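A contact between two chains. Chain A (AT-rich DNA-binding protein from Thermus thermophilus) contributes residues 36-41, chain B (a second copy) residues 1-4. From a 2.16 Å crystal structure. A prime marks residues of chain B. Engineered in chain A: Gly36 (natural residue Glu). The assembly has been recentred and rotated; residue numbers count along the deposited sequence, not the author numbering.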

ATOM      1  N   GLY A  36     -20.691   2.293 -12.461  1.00 38.35           N
ATOM      2  CA  GLY A  36     -20.919   3.728 -12.383  1.00 39.00           C
ATOM      3  C   GLY A  36     -20.386   4.334 -11.091  1.00 42.28           C
ATOM      4  O   GLY A  36     -19.717   5.377 -11.113  1.00 38.65           O
ATOM      5  N   LEU A  37     -20.686   3.681  -9.965  1.00 41.51           N
ATOM      6  CA  LEU A  37     -20.236   4.137  -8.649  1.00 39.44           C
ATOM      7  C   LEU A  37     -18.730   3.915  -8.429  1.00 38.99           C
ATOM      8  O   LEU A  37     -18.056   4.710  -7.764  1.00 34.97           O
ATOM      9  CB  LEU A  37     -20.999   3.408  -7.536  1.00 37.66           C
ATOM     10  CG  LEU A  37     -22.364   3.871  -7.003  1.00 44.99           C
ATOM     11  CD1 LEU A  37     -22.563   5.342  -7.279  1.00 38.42           C
ATOM     12  CD2 LEU A  37     -23.473   3.058  -7.625  1.00 43.22           C
ATOM     13  N   ALA A  38     -18.211   2.821  -8.971  1.00 33.47           N
ATOM     14  CA  ALA A  38     -16.797   2.481  -8.816  1.00 33.87           C
ATOM     15  C   ALA A  38     -15.960   3.147  -9.909  1.00 38.47           C
ATOM     16  O   ALA A  38     -14.732   3.202  -9.817  1.00 38.68           O
ATOM     17  CB  ALA A  38     -16.631   0.961  -8.903  1.00 19.20           C
ATOM     18  N   GLN A  39     -16.642   3.650 -10.936  1.00 37.42           N
ATOM     19  CA  GLN A  39     -15.983   4.263 -12.085  1.00 46.75           C
ATOM     20  C   GLN A  39     -15.066   3.239 -12.731  1.00 42.72           C
ATOM     21  O   GLN A  39     -13.851   3.423 -12.856  1.00 37.20           O
ATOM     22  CB  GLN A  39     -15.210   5.506 -11.661  1.00 49.38           C
ATOM     23  CG  GLN A  39     -16.134   6.641 -11.256  1.00 60.97           C
ATOM     24  CD  GLN A  39     -15.432   7.967 -11.087  1.00 66.04           C
ATOM     25  OE1 GLN A  39     -16.065   8.979 -10.787  1.00 67.76           O
ATOM     26  NE2 GLN A  39     -14.148   8.196 -11.235  1.00 69.04           N
ATOM     27  N   VAL A  40     -15.696   2.150 -13.145  1.00 44.97           N
ATOM     28  CA  VAL A  40     -15.070   1.057 -13.826  1.00 45.11           C
ATOM     29  C   VAL A  40     -16.127   0.530 -14.754  1.00 46.44           C
ATOM     30  O   VAL A  40     -17.327   0.698 -14.501  1.00 41.59           O
ATOM     31  CB  VAL A  40     -14.577  -0.024 -12.822  1.00 44.65           C
ATOM     32  CG1 VAL A  40     -14.454  -1.377 -13.521  1.00 54.44           C
ATOM     33  CG2 VAL A  40     -13.259   0.379 -12.202  1.00 42.10           C
ATOM     34  N   THR A  41     -15.729  -0.098 -15.855  1.00 44.56           N
ATOM     35  CA  THR A  41     -16.702  -0.607 -16.819  1.00 45.06           C
ATOM     36  C   THR A  41     -17.590  -1.685 -16.213  1.00 40.74           C
ATOM     37  O   THR A  41     -17.118  -2.530 -15.452  1.00 37.01           O
ATOM     38  CB  THR A  41     -16.001  -1.193 -18.067  1.00 49.54           C
ATOM     39  OG1 THR A  41     -15.290  -2.388 -17.721  1.00 47.14           O
ATOM     40  CG2 THR A  41     -15.015  -0.173 -18.633  1.00 57.01           C
TER
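Chain B 1-4: MKVP

The end of a helix leaves backbone carbonyls without a helical partner, and a neighbouring chain can make use of them. In this contact from the AT-rich DNA-binding protein of Thermus thermophilus, the helix of chain A runs through Ala38, and Gln39 is the first residue to leave helical geometry, with phi and psi both at 59°. The carbonyl of Ala38 accepts a hydrogen bond from the second copy: Val3′ N lies 2.8 Å from Ala38 O, with a nearly linear N-H...O angle of 172°.

The N-terminal segment of chain B has no regular helix or strand. Lys2′ and Val3′ are extended, with phi/psi of -73/158° and -69/133°, and the register centres on Lys2′, whose CA is 4.0 Å from Ala38 CA. The methyl of Ala38 lies to the side of this approach and meets Val3′ instead. From Met1′ to Val3′ the segment passes from the neighbourhood of Leu37 to that of Val40; Lys2′ CA is 3.7 Å from Leu37 O and 3.5 Å from Ala38 O.

Side chains complete the fit. Val3′, with chi1 at 175° (t), places CG2 4.0 Å from Ala38 CB and 3.7 Å from Val40 CG2, so one methyl touches both residues beside the hydrogen bond. Val40, also t at 157°, directs its CA-CB bond toward chain B. Gln39 does likewise; after chi1 at -70° (m), chi2 at -169° (t) and chi3 at 179° keep its side chain extended from CA to the amide, and its CD packs 3.8 Å from Lys2′ CB. Beyond CB, Lys2′ is not modelled, so the contact of its amine cannot be assessed. Met1′ (t, p, p) starts sideways and its end leads away; its backbone comes closer, with Met1′ O 4.1 Å from Leu37 O. Pro4′ points away and, like the engineered Gly36, takes no part.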

ATOM      1  N   MET B   1     -15.068   6.917  -3.151  1.00 71.87           N
ATOM      2  CA  MET B   1     -15.840   5.652  -3.336  1.00 71.22           C
ATOM      3  C   MET B   1     -15.416   4.929  -4.616  1.00 65.82           C
ATOM      4  O   MET B   1     -15.539   3.709  -4.713  1.00 63.36           O
ATOM      5  CB  MET B   1     -17.342   5.959  -3.396  1.00 77.18           C
ATOM      6  CG  MET B   1     -18.231   4.808  -2.949  1.00 85.46           C
ATOM      7  SD  MET B   1     -17.883   4.291  -1.238  1.00 88.09           S
ATOM      8  CE  MET B   1     -18.666   5.641  -0.309  1.00 86.93           C
ATOM      9  N   LYS B   2     -14.917   5.690  -5.592  1.00 57.46           N
ATOM     10  CA  LYS B   2     -14.474   5.136  -6.874  1.00 55.52           C
ATOM     11  C   LYS B   2     -13.157   4.368  -6.751  1.00 49.91           C
ATOM     12  O   LYS B   2     -12.398   4.573  -5.809  1.00 44.15           O
ATOM     13  CB  LYS B   2     -14.315   6.264  -7.902  1.00 55.24           C
ATOM     14  N   VAL B   3     -12.899   3.463  -7.693  1.00 51.64           N
ATOM     15  CA  VAL B   3     -11.637   2.715  -7.679  1.00 49.18           C
ATOM     16  C   VAL B   3     -10.576   3.769  -8.015  1.00 50.83           C
ATOM     17  O   VAL B   3     -10.764   4.547  -8.950  1.00 43.75           O
ATOM     18  CB  VAL B   3     -11.597   1.618  -8.777  1.00 47.46           C
ATOM     19  CG1 VAL B   3     -10.215   0.963  -8.802  1.00 48.82           C
ATOM     20  CG2 VAL B   3     -12.682   0.576  -8.533  1.00 34.65           C
ATOM     21  N   PRO B   4      -9.463   3.821  -7.260  1.00 48.76           N
ATOM     22  CA  PRO B   4      -8.445   4.830  -7.578  1.00 50.21           C
ATOM     23  C   PRO B   4      -7.822   4.529  -8.928  1.00 46.21           C
ATOM     24  O   PRO B   4      -7.864   3.388  -9.399  1.00 47.20           O
ATOM     25  CB  PRO B   4      -7.440   4.681  -6.441  1.00 48.68           C
ATOM     26  CG  PRO B   4      -7.490   3.199  -6.168  1.00 52.43           C
ATOM     27  CD  PRO B   4      -8.987   2.904  -6.207  1.00 51.08           C
TER